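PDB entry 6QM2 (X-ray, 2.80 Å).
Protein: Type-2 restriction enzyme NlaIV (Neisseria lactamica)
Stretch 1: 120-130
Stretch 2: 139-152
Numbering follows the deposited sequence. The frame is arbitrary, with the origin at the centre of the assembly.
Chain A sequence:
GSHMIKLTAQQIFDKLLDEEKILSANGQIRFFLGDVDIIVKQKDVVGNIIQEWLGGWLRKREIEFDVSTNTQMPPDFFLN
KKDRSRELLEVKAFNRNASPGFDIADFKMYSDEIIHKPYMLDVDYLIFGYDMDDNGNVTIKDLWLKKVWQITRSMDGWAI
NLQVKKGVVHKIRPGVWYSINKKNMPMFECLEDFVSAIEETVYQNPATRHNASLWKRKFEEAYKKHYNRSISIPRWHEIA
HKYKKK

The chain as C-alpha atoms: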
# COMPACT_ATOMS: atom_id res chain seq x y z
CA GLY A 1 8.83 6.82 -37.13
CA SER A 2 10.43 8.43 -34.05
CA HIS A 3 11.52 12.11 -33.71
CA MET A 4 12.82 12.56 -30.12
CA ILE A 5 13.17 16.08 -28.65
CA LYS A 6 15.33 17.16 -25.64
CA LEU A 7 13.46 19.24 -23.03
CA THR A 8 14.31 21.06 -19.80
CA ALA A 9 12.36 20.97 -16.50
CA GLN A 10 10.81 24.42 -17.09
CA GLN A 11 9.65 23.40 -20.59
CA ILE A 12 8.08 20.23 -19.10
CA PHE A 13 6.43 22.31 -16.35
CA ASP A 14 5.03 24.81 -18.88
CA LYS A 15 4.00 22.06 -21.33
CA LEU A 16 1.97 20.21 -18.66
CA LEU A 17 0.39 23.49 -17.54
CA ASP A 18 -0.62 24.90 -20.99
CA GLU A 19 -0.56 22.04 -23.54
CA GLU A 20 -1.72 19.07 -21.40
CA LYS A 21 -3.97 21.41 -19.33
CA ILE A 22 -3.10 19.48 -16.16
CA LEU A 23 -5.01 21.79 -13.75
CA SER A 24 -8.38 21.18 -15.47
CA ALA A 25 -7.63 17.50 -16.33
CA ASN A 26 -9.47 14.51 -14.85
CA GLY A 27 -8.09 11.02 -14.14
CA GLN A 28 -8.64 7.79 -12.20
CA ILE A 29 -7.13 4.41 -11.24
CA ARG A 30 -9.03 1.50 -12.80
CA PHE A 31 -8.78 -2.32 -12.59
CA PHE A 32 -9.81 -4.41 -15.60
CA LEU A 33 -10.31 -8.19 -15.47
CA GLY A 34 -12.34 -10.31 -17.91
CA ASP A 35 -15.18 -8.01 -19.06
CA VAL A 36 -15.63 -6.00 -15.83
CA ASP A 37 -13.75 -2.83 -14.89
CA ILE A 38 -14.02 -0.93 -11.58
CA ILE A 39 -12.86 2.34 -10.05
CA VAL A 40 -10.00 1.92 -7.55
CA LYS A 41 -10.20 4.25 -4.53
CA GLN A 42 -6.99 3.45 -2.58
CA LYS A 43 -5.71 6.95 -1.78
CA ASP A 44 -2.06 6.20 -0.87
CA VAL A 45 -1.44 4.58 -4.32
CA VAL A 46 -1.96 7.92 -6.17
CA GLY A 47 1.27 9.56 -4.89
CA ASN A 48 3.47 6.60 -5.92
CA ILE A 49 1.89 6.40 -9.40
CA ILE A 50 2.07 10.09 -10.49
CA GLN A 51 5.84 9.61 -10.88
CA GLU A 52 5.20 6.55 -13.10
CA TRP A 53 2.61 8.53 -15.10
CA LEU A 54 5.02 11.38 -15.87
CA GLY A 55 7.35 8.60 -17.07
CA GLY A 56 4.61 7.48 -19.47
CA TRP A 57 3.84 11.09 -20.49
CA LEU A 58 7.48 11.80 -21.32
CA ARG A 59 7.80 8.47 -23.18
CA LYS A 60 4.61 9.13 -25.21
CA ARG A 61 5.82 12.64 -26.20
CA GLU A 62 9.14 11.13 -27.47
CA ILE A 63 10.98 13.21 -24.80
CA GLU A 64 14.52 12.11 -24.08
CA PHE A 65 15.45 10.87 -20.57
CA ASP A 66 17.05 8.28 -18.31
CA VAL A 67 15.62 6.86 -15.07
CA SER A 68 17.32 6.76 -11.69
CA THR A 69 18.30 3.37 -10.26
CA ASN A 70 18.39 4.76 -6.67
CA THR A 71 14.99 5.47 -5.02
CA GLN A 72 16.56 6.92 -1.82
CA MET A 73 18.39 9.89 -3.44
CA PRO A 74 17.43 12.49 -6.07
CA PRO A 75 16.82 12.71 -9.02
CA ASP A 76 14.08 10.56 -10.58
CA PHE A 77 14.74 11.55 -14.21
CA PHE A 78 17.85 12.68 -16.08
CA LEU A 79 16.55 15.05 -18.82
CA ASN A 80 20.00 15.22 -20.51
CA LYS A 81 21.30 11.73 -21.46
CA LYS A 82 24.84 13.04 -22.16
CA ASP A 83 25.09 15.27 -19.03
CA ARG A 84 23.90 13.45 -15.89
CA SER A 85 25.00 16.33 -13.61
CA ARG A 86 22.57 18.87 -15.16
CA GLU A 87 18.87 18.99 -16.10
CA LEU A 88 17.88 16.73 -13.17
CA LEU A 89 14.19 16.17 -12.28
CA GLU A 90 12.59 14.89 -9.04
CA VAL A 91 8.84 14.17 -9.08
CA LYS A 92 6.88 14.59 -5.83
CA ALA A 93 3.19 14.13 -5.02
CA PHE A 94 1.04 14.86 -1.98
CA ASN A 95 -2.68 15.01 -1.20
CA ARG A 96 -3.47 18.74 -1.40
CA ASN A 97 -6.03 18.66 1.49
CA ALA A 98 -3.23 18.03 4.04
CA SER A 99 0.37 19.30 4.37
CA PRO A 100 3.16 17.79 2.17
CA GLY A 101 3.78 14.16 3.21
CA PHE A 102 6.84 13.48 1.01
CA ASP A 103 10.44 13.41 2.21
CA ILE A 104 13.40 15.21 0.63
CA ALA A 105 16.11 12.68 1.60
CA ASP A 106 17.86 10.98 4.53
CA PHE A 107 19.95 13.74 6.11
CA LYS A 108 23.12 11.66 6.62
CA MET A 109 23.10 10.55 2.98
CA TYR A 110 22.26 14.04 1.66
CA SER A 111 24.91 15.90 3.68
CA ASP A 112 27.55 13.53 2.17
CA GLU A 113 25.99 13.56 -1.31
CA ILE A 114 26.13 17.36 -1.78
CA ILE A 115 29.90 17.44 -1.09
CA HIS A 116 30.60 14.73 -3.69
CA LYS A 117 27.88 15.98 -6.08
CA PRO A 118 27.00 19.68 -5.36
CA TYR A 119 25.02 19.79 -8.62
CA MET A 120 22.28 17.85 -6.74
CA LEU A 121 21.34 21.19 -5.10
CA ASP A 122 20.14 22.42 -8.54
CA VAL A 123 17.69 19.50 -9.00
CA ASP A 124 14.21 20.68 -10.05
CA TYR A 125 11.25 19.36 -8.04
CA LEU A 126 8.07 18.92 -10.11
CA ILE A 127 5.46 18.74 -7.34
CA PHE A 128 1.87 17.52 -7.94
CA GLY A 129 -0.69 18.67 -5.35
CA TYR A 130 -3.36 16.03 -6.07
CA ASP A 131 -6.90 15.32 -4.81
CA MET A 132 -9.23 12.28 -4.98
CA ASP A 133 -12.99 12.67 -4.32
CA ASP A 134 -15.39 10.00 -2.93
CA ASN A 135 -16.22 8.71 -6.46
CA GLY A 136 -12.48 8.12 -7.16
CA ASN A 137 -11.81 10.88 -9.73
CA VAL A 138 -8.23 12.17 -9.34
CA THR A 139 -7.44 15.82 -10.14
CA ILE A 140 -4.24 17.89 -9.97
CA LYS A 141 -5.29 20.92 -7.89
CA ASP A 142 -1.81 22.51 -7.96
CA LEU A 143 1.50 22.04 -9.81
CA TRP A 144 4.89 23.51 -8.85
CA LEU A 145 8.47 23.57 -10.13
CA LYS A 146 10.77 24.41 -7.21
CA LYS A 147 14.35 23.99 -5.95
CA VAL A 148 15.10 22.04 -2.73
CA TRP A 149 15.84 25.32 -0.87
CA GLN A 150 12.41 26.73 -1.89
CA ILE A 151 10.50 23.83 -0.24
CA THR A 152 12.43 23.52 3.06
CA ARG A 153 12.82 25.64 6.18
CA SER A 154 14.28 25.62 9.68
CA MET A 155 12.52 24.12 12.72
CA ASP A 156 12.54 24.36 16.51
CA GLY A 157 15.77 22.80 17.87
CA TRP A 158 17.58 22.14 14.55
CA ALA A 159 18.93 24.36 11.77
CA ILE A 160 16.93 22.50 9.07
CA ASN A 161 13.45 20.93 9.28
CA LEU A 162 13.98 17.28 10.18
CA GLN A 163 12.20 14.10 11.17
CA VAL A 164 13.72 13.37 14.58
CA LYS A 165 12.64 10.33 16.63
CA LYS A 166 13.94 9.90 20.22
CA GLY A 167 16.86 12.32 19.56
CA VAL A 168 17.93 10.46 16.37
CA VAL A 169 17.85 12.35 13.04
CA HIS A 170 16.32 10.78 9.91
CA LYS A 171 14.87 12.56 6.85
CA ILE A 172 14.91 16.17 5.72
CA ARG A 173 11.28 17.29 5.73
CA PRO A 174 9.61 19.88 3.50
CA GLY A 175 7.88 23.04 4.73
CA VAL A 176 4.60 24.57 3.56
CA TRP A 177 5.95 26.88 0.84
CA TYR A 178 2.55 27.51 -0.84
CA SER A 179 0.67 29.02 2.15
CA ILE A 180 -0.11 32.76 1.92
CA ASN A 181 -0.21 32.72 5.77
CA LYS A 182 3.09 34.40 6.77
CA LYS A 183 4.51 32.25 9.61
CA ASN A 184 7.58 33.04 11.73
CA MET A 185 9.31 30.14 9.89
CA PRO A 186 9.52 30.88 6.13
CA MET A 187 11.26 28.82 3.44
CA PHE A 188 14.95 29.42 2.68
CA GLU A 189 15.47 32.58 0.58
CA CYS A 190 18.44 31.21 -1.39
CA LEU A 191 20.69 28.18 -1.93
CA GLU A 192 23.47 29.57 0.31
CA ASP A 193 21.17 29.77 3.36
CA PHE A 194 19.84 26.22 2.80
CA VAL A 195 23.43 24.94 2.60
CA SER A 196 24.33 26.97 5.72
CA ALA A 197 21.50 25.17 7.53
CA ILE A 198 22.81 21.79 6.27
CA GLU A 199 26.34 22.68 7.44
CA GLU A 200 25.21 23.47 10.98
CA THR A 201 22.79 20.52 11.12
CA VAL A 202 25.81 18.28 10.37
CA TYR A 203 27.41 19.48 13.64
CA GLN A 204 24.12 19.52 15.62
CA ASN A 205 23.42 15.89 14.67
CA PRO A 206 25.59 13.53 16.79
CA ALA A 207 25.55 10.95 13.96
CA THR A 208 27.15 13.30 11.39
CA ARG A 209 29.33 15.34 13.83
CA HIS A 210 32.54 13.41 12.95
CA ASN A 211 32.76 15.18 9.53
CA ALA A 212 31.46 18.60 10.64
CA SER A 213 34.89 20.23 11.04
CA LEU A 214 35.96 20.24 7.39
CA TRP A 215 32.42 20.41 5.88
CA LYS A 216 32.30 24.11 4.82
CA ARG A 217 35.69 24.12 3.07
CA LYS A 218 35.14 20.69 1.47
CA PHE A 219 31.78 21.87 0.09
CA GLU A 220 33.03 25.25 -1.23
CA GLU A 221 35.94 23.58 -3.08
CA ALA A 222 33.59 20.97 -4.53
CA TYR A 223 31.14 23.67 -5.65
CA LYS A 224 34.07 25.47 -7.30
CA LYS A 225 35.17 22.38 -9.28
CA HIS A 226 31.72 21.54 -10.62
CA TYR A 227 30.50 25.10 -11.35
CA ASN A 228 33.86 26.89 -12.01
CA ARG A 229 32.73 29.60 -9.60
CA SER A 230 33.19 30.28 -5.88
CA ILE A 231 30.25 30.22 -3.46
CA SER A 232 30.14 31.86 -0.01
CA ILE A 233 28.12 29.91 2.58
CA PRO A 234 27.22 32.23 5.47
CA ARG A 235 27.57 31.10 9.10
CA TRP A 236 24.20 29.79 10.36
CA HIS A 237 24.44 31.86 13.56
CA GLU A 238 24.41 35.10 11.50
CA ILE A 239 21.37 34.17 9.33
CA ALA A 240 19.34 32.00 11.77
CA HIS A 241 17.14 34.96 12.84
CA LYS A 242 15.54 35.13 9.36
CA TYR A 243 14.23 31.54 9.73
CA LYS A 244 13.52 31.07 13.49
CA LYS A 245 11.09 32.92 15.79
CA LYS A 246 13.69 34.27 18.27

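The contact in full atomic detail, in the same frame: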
# COMPACT_ATOMS: atom_id res chain seq x y z
N MET A 120 23.57 18.31 -7.28
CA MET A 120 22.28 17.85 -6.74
C MET A 120 21.43 18.97 -6.13
O MET A 120 20.20 18.88 -6.13
CB MET A 120 22.49 16.74 -5.71
CG MET A 120 22.99 15.43 -6.30
SD MET A 120 21.89 14.76 -7.57
CE MET A 120 22.79 13.29 -8.06
N LEU A 121 22.07 20.03 -5.64
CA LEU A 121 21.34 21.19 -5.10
C LEU A 121 20.55 21.97 -6.15
O LEU A 121 19.67 22.76 -5.79
CB LEU A 121 22.30 22.14 -4.39
CG LEU A 121 23.01 21.58 -3.16
CD1 LEU A 121 24.24 22.40 -2.79
CD2 LEU A 121 22.05 21.49 -1.98
N ASP A 122 20.86 21.77 -7.44
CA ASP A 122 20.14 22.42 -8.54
C ASP A 122 19.11 21.49 -9.18
O ASP A 122 18.63 21.79 -10.28
CB ASP A 122 21.14 22.92 -9.59
CG ASP A 122 20.65 24.16 -10.34
OD1 ASP A 122 20.44 25.20 -9.69
OD2 ASP A 122 20.48 24.10 -11.58
N VAL A 123 18.77 20.38 -8.52
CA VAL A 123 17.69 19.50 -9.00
C VAL A 123 16.36 20.26 -8.95
O VAL A 123 16.09 20.99 -7.99
CB VAL A 123 17.56 18.21 -8.16
CG1 VAL A 123 16.31 17.42 -8.54
CG2 VAL A 123 18.80 17.33 -8.34
N ASP A 124 15.55 20.09 -10.00
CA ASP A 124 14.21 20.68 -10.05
C ASP A 124 13.19 19.69 -9.52
O ASP A 124 13.20 18.51 -9.89
CB ASP A 124 13.86 21.11 -11.48
CG ASP A 124 14.64 22.34 -11.93
OD1 ASP A 124 14.62 23.36 -11.22
OD2 ASP A 124 15.27 22.28 -13.01
N TYR A 125 12.31 20.17 -8.64
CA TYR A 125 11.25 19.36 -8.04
C TYR A 125 9.92 19.70 -8.69
O TYR A 125 9.38 20.79 -8.46
CB TYR A 125 11.17 19.60 -6.53
CG TYR A 125 12.33 19.00 -5.77
CD1 TYR A 125 13.59 19.61 -5.78
CD2 TYR A 125 12.19 17.82 -5.04
CE1 TYR A 125 14.66 19.06 -5.09
CE2 TYR A 125 13.25 17.27 -4.35
CZ TYR A 125 14.48 17.89 -4.37
OH TYR A 125 15.54 17.34 -3.68
N LEU A 126 9.41 18.79 -9.52
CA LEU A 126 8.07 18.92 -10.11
C LEU A 126 7.10 18.31 -9.11
O LEU A 126 7.06 17.09 -8.94
CB LEU A 126 7.99 18.20 -11.46
CG LEU A 126 6.67 18.29 -12.23
CD1 LEU A 126 6.38 19.72 -12.66
CD2 LEU A 126 6.69 17.36 -13.43
N ILE A 127 6.31 19.16 -8.45
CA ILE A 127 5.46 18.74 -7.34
C ILE A 127 3.97 18.78 -7.72
O ILE A 127 3.44 19.85 -8.00
CB ILE A 127 5.69 19.61 -6.08
CG1 ILE A 127 7.20 19.72 -5.77
CG2 ILE A 127 4.95 19.03 -4.89
CD1 ILE A 127 7.54 20.70 -4.67
N PHE A 128 3.31 17.63 -7.68
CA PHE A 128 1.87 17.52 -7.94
C PHE A 128 1.07 17.56 -6.63
O PHE A 128 1.17 16.63 -5.82
CB PHE A 128 1.54 16.20 -8.65
CG PHE A 128 2.11 16.09 -10.04
CD1 PHE A 128 3.45 15.74 -10.23
CD2 PHE A 128 1.31 16.30 -11.15
CE1 PHE A 128 3.97 15.62 -11.51
CE2 PHE A 128 1.83 16.19 -12.43
CZ PHE A 128 3.16 15.85 -12.61
N GLY A 129 0.29 18.62 -6.44
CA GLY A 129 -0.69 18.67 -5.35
C GLY A 129 -2.00 18.06 -5.82
O GLY A 129 -2.82 18.76 -6.43
N TYR A 130 -2.20 16.77 -5.55
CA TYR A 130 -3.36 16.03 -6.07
C TYR A 130 -4.53 15.96 -5.09
O TYR A 130 -4.40 16.31 -3.92
CB TYR A 130 -2.95 14.61 -6.51
CG TYR A 130 -2.62 13.64 -5.40
CD1 TYR A 130 -3.62 12.90 -4.76
CD2 TYR A 130 -1.30 13.43 -5.00
CE1 TYR A 130 -3.32 12.00 -3.75
CE2 TYR A 130 -0.99 12.53 -3.99
CZ TYR A 130 -2.00 11.82 -3.37
OH TYR A 130 -1.70 10.92 -2.37
N THR A 139 -7.75 14.55 -9.48
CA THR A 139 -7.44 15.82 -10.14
C THR A 139 -6.17 16.43 -9.56
O THR A 139 -5.85 16.21 -8.39
CB THR A 139 -8.60 16.84 -10.01
OG1 THR A 139 -8.84 17.14 -8.63
CG2 THR A 139 -9.87 16.30 -10.64
N ILE A 140 -5.44 17.18 -10.39
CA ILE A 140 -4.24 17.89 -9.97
C ILE A 140 -4.65 19.33 -9.64
O ILE A 140 -4.77 20.16 -10.53
CB ILE A 140 -3.15 17.89 -11.07
CG1 ILE A 140 -2.90 16.46 -11.60
CG2 ILE A 140 -1.86 18.54 -10.56
CD1 ILE A 140 -2.61 15.41 -10.54
N LYS A 141 -4.87 19.59 -8.35
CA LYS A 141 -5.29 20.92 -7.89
C LYS A 141 -4.21 21.99 -8.05
O LYS A 141 -4.51 23.13 -8.40
CB LYS A 141 -5.76 20.88 -6.43
CG LYS A 141 -7.12 20.20 -6.24
CD LYS A 141 -7.67 20.39 -4.83
CE LYS A 141 -8.29 21.77 -4.62
NZ LYS A 141 -8.29 22.19 -3.19
N ASP A 142 -2.96 21.62 -7.79
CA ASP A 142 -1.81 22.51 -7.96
C ASP A 142 -0.63 21.78 -8.61
O ASP A 142 -0.52 20.55 -8.52
CB ASP A 142 -1.36 23.06 -6.60
CG ASP A 142 -2.29 24.11 -6.05
OD1 ASP A 142 -2.53 25.12 -6.74
OD2 ASP A 142 -2.77 23.95 -4.90
N LEU A 143 0.23 22.54 -9.28
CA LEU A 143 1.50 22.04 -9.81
C LEU A 143 2.58 23.09 -9.56
O LEU A 143 2.35 24.28 -9.76
CB LEU A 143 1.39 21.73 -11.31
CG LEU A 143 2.55 20.93 -11.92
CD1 LEU A 143 2.52 19.48 -11.46
CD2 LEU A 143 2.53 20.99 -13.44
N TRP A 144 3.75 22.63 -9.12
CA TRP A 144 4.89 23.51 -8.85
C TRP A 144 6.17 22.97 -9.47
O TRP A 144 6.33 21.76 -9.63
CB TRP A 144 5.13 23.63 -7.34
CG TRP A 144 4.05 24.29 -6.55
CD1 TRP A 144 3.87 25.62 -6.36
CD2 TRP A 144 3.02 23.63 -5.80
NE1 TRP A 144 2.78 25.85 -5.54
CE2 TRP A 144 2.25 24.64 -5.18
CE3 TRP A 144 2.68 22.29 -5.58
CZ2 TRP A 144 1.14 24.35 -4.37
CZ3 TRP A 144 1.58 22.00 -4.77
CH2 TRP A 144 0.83 23.02 -4.18
N LEU A 145 7.07 23.89 -9.81
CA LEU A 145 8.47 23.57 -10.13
C LEU A 145 9.34 24.40 -9.20
O LEU A 145 9.37 25.63 -9.31
CB LEU A 145 8.79 23.89 -11.60
CG LEU A 145 10.14 23.37 -12.10
CD1 LEU A 145 10.15 21.85 -12.20
CD2 LEU A 145 10.48 23.99 -13.45
N LYS A 146 10.01 23.73 -8.27
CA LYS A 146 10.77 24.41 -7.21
C LYS A 146 12.14 23.76 -7.01
O LYS A 146 12.36 22.61 -7.40
CB LYS A 146 9.99 24.36 -5.89
CG LYS A 146 8.63 25.05 -5.91
CD LYS A 146 8.73 26.52 -5.52
CE LYS A 146 7.59 27.34 -6.09
NZ LYS A 146 7.65 28.75 -5.63
N LYS A 147 13.06 24.52 -6.42
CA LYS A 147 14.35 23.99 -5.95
C LYS A 147 14.19 23.46 -4.53
O LYS A 147 13.23 23.81 -3.84
CB LYS A 147 15.44 25.08 -5.98
CG LYS A 147 16.28 25.12 -7.25
CD LYS A 147 15.46 25.46 -8.49
CE LYS A 147 16.34 25.63 -9.72
NZ LYS A 147 17.09 24.39 -10.08
N VAL A 148 15.13 22.62 -4.09
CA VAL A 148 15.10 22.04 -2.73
C VAL A 148 15.07 23.11 -1.62
O VAL A 148 14.39 22.93 -0.61
CB VAL A 148 16.28 21.05 -2.48
CG1 VAL A 148 17.63 21.76 -2.41
CG2 VAL A 148 16.04 20.23 -1.22
N TRP A 149 15.79 24.20 -1.83
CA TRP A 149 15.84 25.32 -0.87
C TRP A 149 14.52 26.10 -0.79
O TRP A 149 14.22 26.70 0.24
CB TRP A 149 17.04 26.26 -1.12
CG TRP A 149 17.26 26.74 -2.55
CD1 TRP A 149 18.01 26.12 -3.52
CD2 TRP A 149 16.76 27.94 -3.14
NE1 TRP A 149 17.98 26.85 -4.68
CE2 TRP A 149 17.22 27.97 -4.48
CE3 TRP A 149 15.95 28.99 -2.68
CZ2 TRP A 149 16.91 29.02 -5.36
CZ3 TRP A 149 15.63 30.04 -3.56
CH2 TRP A 149 16.12 30.04 -4.88
N GLN A 150 13.72 26.07 -1.86
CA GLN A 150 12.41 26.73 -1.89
C GLN A 150 11.30 25.96 -1.15
O GLN A 150 10.26 26.53 -0.83
CB GLN A 150 11.96 26.99 -3.33
CG GLN A 150 12.82 28.00 -4.08
CD GLN A 150 12.33 28.23 -5.50
OE1 GLN A 150 12.22 27.29 -6.29
NE2 GLN A 150 12.04 29.48 -5.82
N ILE A 151 11.51 24.67 -0.90
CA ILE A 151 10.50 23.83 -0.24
C ILE A 151 10.93 23.31 1.13
O ILE A 151 10.30 22.40 1.66
CB ILE A 151 10.06 22.66 -1.16
CG1 ILE A 151 11.18 21.62 -1.35
CG2 ILE A 151 9.61 23.20 -2.51
CD1 ILE A 151 10.78 20.45 -2.22
N THR A 152 11.99 23.88 1.71
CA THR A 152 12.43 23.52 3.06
C THR A 152 12.63 24.77 3.90
O THR A 152 12.72 25.88 3.37
CB THR A 152 13.74 22.71 3.07
OG1 THR A 152 14.71 23.36 2.24
CG2 THR A 152 13.50 21.30 2.57
O HOH W 1 17.38 21.32 -5.61

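The regular pairing of these two antiparallel strands is broken by a beta bulge, where the register slips by one residue between Gly-129 and Tyr-130. Gly-129 O faces two successive amides: Asp-142 N donates to it at 3.2 Å with good geometry, while Lys-141 N, at 2.9 Å from Gly-129 O, makes only a weak, bent bond. Lys-141 has helical backbone angles, and beyond it Tyr-130 pairs with Ile-140. Glycine suits this place because the indole of Trp-144 lies close by: an ideal CB on Gly-129 would lie 3.1 Å from Trp-144 CZ3.

Before the bulge the ladder is regular. Tyr-125 N donates to Lys-146 O (2.7 Å) and Lys-146 N returns a bond to Tyr-125 O (3.0 Å); Ile-127 and Trp-144 repeat the exchange, with Ile-127 N to Trp-144 O at 2.9 Å. Because each backbone is extended, successive side chains alternate between the two faces of the sheet.

One face carries Leu-126, Phe-128, Leu-143 and Leu-145. Leu-143 CD1 sits over the Phe-128 ring, 3.5 Å from its centroid, a CH-pi contact that a branched aliphatic chain makes well, while Ile-140 CG2 approaches the ring edge, 3.9 Å from Phe-128 CD2. On the other face, Ile-127 CG2 packs 4.0 Å from Trp-144 CE3. Ile-151, beyond the strand, covers one face of the Tyr-125 ring, with its CD1 4.1 Å from Tyr-125 CD2.

Toward the other end, charged contacts join the apolar ones. The long, flexible Lys-147 brings NZ to 2.9 Å from Asp-124 OD1, a hydrogen-bonded salt bridge, and to 3.5 Å from Asp-122 OD1, a longer salt bridge. Nearby, where direct backbone pairing gives out, a water donates to Leu-121 O and Val-123 O, each 2.7 Å from its oxygen, and accepts from Val-148 N at 3.0 Å, joining the two stretches.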